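PDB 4Q1Z: putative lipoprotein from Bacteroides thetaiotaomicron, which is a two-domain DUF4876-family protein of unknown function, probably a lipoprotein tethered to a membrane. Local coordinates for residues Phe110-Tyr114 with Val382-Arg388. Sequence-based numbering, arbitrary orientation.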
loop_
_atom_site.group_PDB
_atom_site.type_symbol
_atom_site.label_atom_id
_atom_site.label_comp_id
_atom_site.label_asym_id
_atom_site.label_seq_id
_atom_site.Cartn_x
_atom_site.Cartn_y
_atom_site.Cartn_z
ATOM N N PHE A 110 -0.888 -1.810 0.582
ATOM C CA PHE A 110 -1.983 -2.780 0.408
ATOM C C PHE A 110 -3.082 -2.357 1.364
ATOM O O PHE A 110 -2.892 -2.440 2.580
ATOM C CB PHE A 110 -1.496 -4.214 0.727
ATOM C CG PHE A 110 -0.776 -4.938 -0.393
ATOM C CD1 PHE A 110 -1.476 -5.408 -1.507
ATOM C CD2 PHE A 110 0.584 -5.219 -0.302
ATOM C CE1 PHE A 110 -0.810 -6.092 -2.534
ATOM C CE2 PHE A 110 1.247 -5.896 -1.327
ATOM C CZ PHE A 110 0.549 -6.325 -2.439
ATOM N N LYS A 111 -4.182 -1.827 0.846
ATOM C CA LYS A 111 -5.284 -1.321 1.685
ATOM C C LYS A 111 -6.266 -2.456 2.136
ATOM O O LYS A 111 -6.719 -2.496 3.286
ATOM C CB LYS A 111 -6.037 -0.223 0.903
ATOM C CG LYS A 111 -7.078 0.531 1.695
ATOM C CD LYS A 111 -7.711 1.611 0.832
ATOM C CE LYS A 111 -9.124 1.921 1.235
ATOM N NZ LYS A 111 -10.009 0.746 1.091
ATOM N N GLU A 112 -6.641 -3.317 1.185
ATOM C CA GLU A 112 -7.585 -4.404 1.378
ATOM C C GLU A 112 -7.171 -5.533 0.479
ATOM O O GLU A 112 -6.786 -5.269 -0.666
ATOM C CB GLU A 112 -9.021 -3.922 1.058
ATOM C CG GLU A 112 -10.107 -4.981 1.243
ATOM C CD GLU A 112 -11.315 -4.566 2.067
ATOM O OE1 GLU A 112 -11.439 -3.364 2.396
ATOM O OE2 GLU A 112 -12.126 -5.457 2.406
ATOM N N ILE A 113 -7.237 -6.790 0.999
ATOM C CA ILE A 113 -6.901 -8.023 0.275
ATOM C C ILE A 113 -7.958 -9.115 0.562
ATOM O O ILE A 113 -8.295 -9.371 1.726
ATOM C CB ILE A 113 -5.444 -8.532 0.616
ATOM C CG1 ILE A 113 -4.362 -7.434 0.382
ATOM C CG2 ILE A 113 -5.115 -9.823 -0.161
ATOM C CD1 ILE A 113 -2.932 -7.737 0.932
ATOM N N TYR A 114 -8.467 -9.768 -0.507
ATOM C CA TYR A 114 -9.418 -10.872 -0.389
ATOM C C TYR A 114 -8.869 -12.036 -1.199
ATOM O O TYR A 114 -8.638 -11.881 -2.390
ATOM C CB TYR A 114 -10.815 -10.430 -0.811
ATOM C CG TYR A 114 -11.827 -11.547 -0.950
ATOM C CD1 TYR A 114 -12.030 -12.472 0.079
ATOM C CD2 TYR A 114 -12.642 -11.634 -2.073
ATOM C CE1 TYR A 114 -12.995 -13.473 -0.030
ATOM C CE2 TYR A 114 -13.592 -12.637 -2.196
ATOM C CZ TYR A 114 -13.755 -13.563 -1.181
ATOM O OH TYR A 114 -14.697 -14.547 -1.321
ATOM N N VAL A 382 -13.006 -9.629 7.806
ATOM C CA VAL A 382 -13.991 -8.608 7.420
ATOM C C VAL A 382 -14.756 -9.085 6.179
ATOM O O VAL A 382 -14.252 -9.925 5.434
ATOM C CB VAL A 382 -13.348 -7.210 7.157
ATOM C CG1 VAL A 382 -12.687 -6.650 8.398
ATOM C CG2 VAL A 382 -12.366 -7.237 5.988
ATOM N N VAL A 383 -15.949 -8.541 5.935
ATOM C CA VAL A 383 -16.645 -8.850 4.693
ATOM C C VAL A 383 -15.942 -8.002 3.630
ATOM O O VAL A 383 -15.885 -6.779 3.820
ATOM C CB VAL A 383 -18.176 -8.611 4.743
ATOM C CG1 VAL A 383 -18.792 -8.761 3.355
ATOM C CG2 VAL A 383 -18.843 -9.564 5.733
ATOM N N PRO A 384 -15.365 -8.612 2.543
ATOM C CA PRO A 384 -14.634 -7.807 1.543
ATOM C C PRO A 384 -15.469 -6.694 0.945
ATOM O O PRO A 384 -16.660 -6.879 0.684
ATOM C CB PRO A 384 -14.235 -8.839 0.491
ATOM C CG PRO A 384 -14.151 -10.093 1.263
ATOM C CD PRO A 384 -15.312 -10.041 2.184
ATOM N N VAL A 385 -14.849 -5.507 0.839
ATOM C CA VAL A 385 -15.443 -4.300 0.254
ATOM C C VAL A 385 -14.418 -3.688 -0.684
ATOM O O VAL A 385 -13.242 -3.626 -0.334
ATOM C CB VAL A 385 -15.949 -3.275 1.321
ATOM C CG1 VAL A 385 -16.350 -1.946 0.681
ATOM C CG2 VAL A 385 -17.123 -3.840 2.129
HETATM N N MSE A 386 -14.859 -3.248 -1.879
HETATM C CA MSE A 386 -13.998 -2.552 -2.842
HETATM C C MSE A 386 -14.153 -1.037 -2.668
HETATM O O MSE A 386 -15.288 -0.532 -2.677
HETATM C CB MSE A 386 -14.321 -2.969 -4.269
HETATM C CG MSE A 386 -13.536 -4.183 -4.717
HETATM SE SE MSE A 386 -14.370 -4.938 -6.275
HETATM C CE MSE A 386 -13.855 -3.711 -7.670
ATOM N N ARG A 387 -13.011 -0.318 -2.498
ATOM C CA ARG A 387 -12.941 1.132 -2.299
ATOM C C ARG A 387 -13.660 1.513 -0.971
ATOM O O ARG A 387 -14.454 2.456 -0.909
ATOM C CB ARG A 387 -13.492 1.905 -3.526
ATOM C CG ARG A 387 -12.638 1.732 -4.785
ATOM C CD ARG A 387 -13.266 2.359 -6.011
ATOM N NE ARG A 387 -12.655 1.831 -7.230
ATOM C CZ ARG A 387 -13.218 0.937 -8.037
ATOM N NH1 ARG A 387 -14.449 0.505 -7.802
ATOM N NH2 ARG A 387 -12.568 0.498 -9.107
ATOM N N ARG A 388 -13.353 0.764 0.100
ATOM C CA ARG A 388 -13.893 0.996 1.440
ATOM C C ARG A 388 -13.401 2.359 1.950
ATOM O O ARG A 388 -12.319 2.800 1.546
ATOM C CB ARG A 388 -13.467 -0.143 2.397
ATOM C CG ARG A 388 -14.222 -0.170 3.730
ATOM C CD ARG A 388 -13.534 -1.005 4.787
ATOM N NE ARG A 388 -13.404 -2.404 4.381
ATOM C CZ ARG A 388 -14.295 -3.356 4.638
ATOM N NH1 ARG A 388 -15.409 -3.074 5.308
ATOM N NH2 ARG A 388 -14.080 -4.598 4.232
HETATM O O HOH W 1 -11.288 -1.419 0.280
#
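Glu-112 and Arg-388 show how one buried carboxylate can organise an irregular loop. Arg-388 grips it side-on in a salt bridge, NE donating to Glu-112 OE1 (3.0 Å) and NH2 to OE2 (2.8 Å); each oxygen uses its syn lone pair, and the two planar groups lie only 4° apart. The glutamate reaches across with CG anti to its backbone N (chi1 -179°), while a bend at chi3 (-61°) turns the arginine chain back along its own loop. There Arg-388 NH2 also donates to Val-383 O at 2.9 Å, and Val-385 CB covers one guanidinium face. From above the carboxylate plane, Val-385 N adds a third bond, 3.1 Å to Glu-112 OE2. A water links Glu-112 OE1 to Arg-388 N. Such a concentration of donors should favour the charged carboxylate. Lys-111 bends at its end to donate a hydrogen bond from NZ to Arg-388 O (3.1 Å), while also forming a salt bridge with Glu-133. Pro-384 CG sits over one face of the Tyr-114 ring, 3.6 Å from its centroid, a CH-pi contact; the tyrosine OH bonds to Asp-129. A classic beta bulge against strand 131-136, Lys-111 and Glu-112 facing Glu-133, sends both side chains toward the loop after 378-382, an edge strand of the sheet.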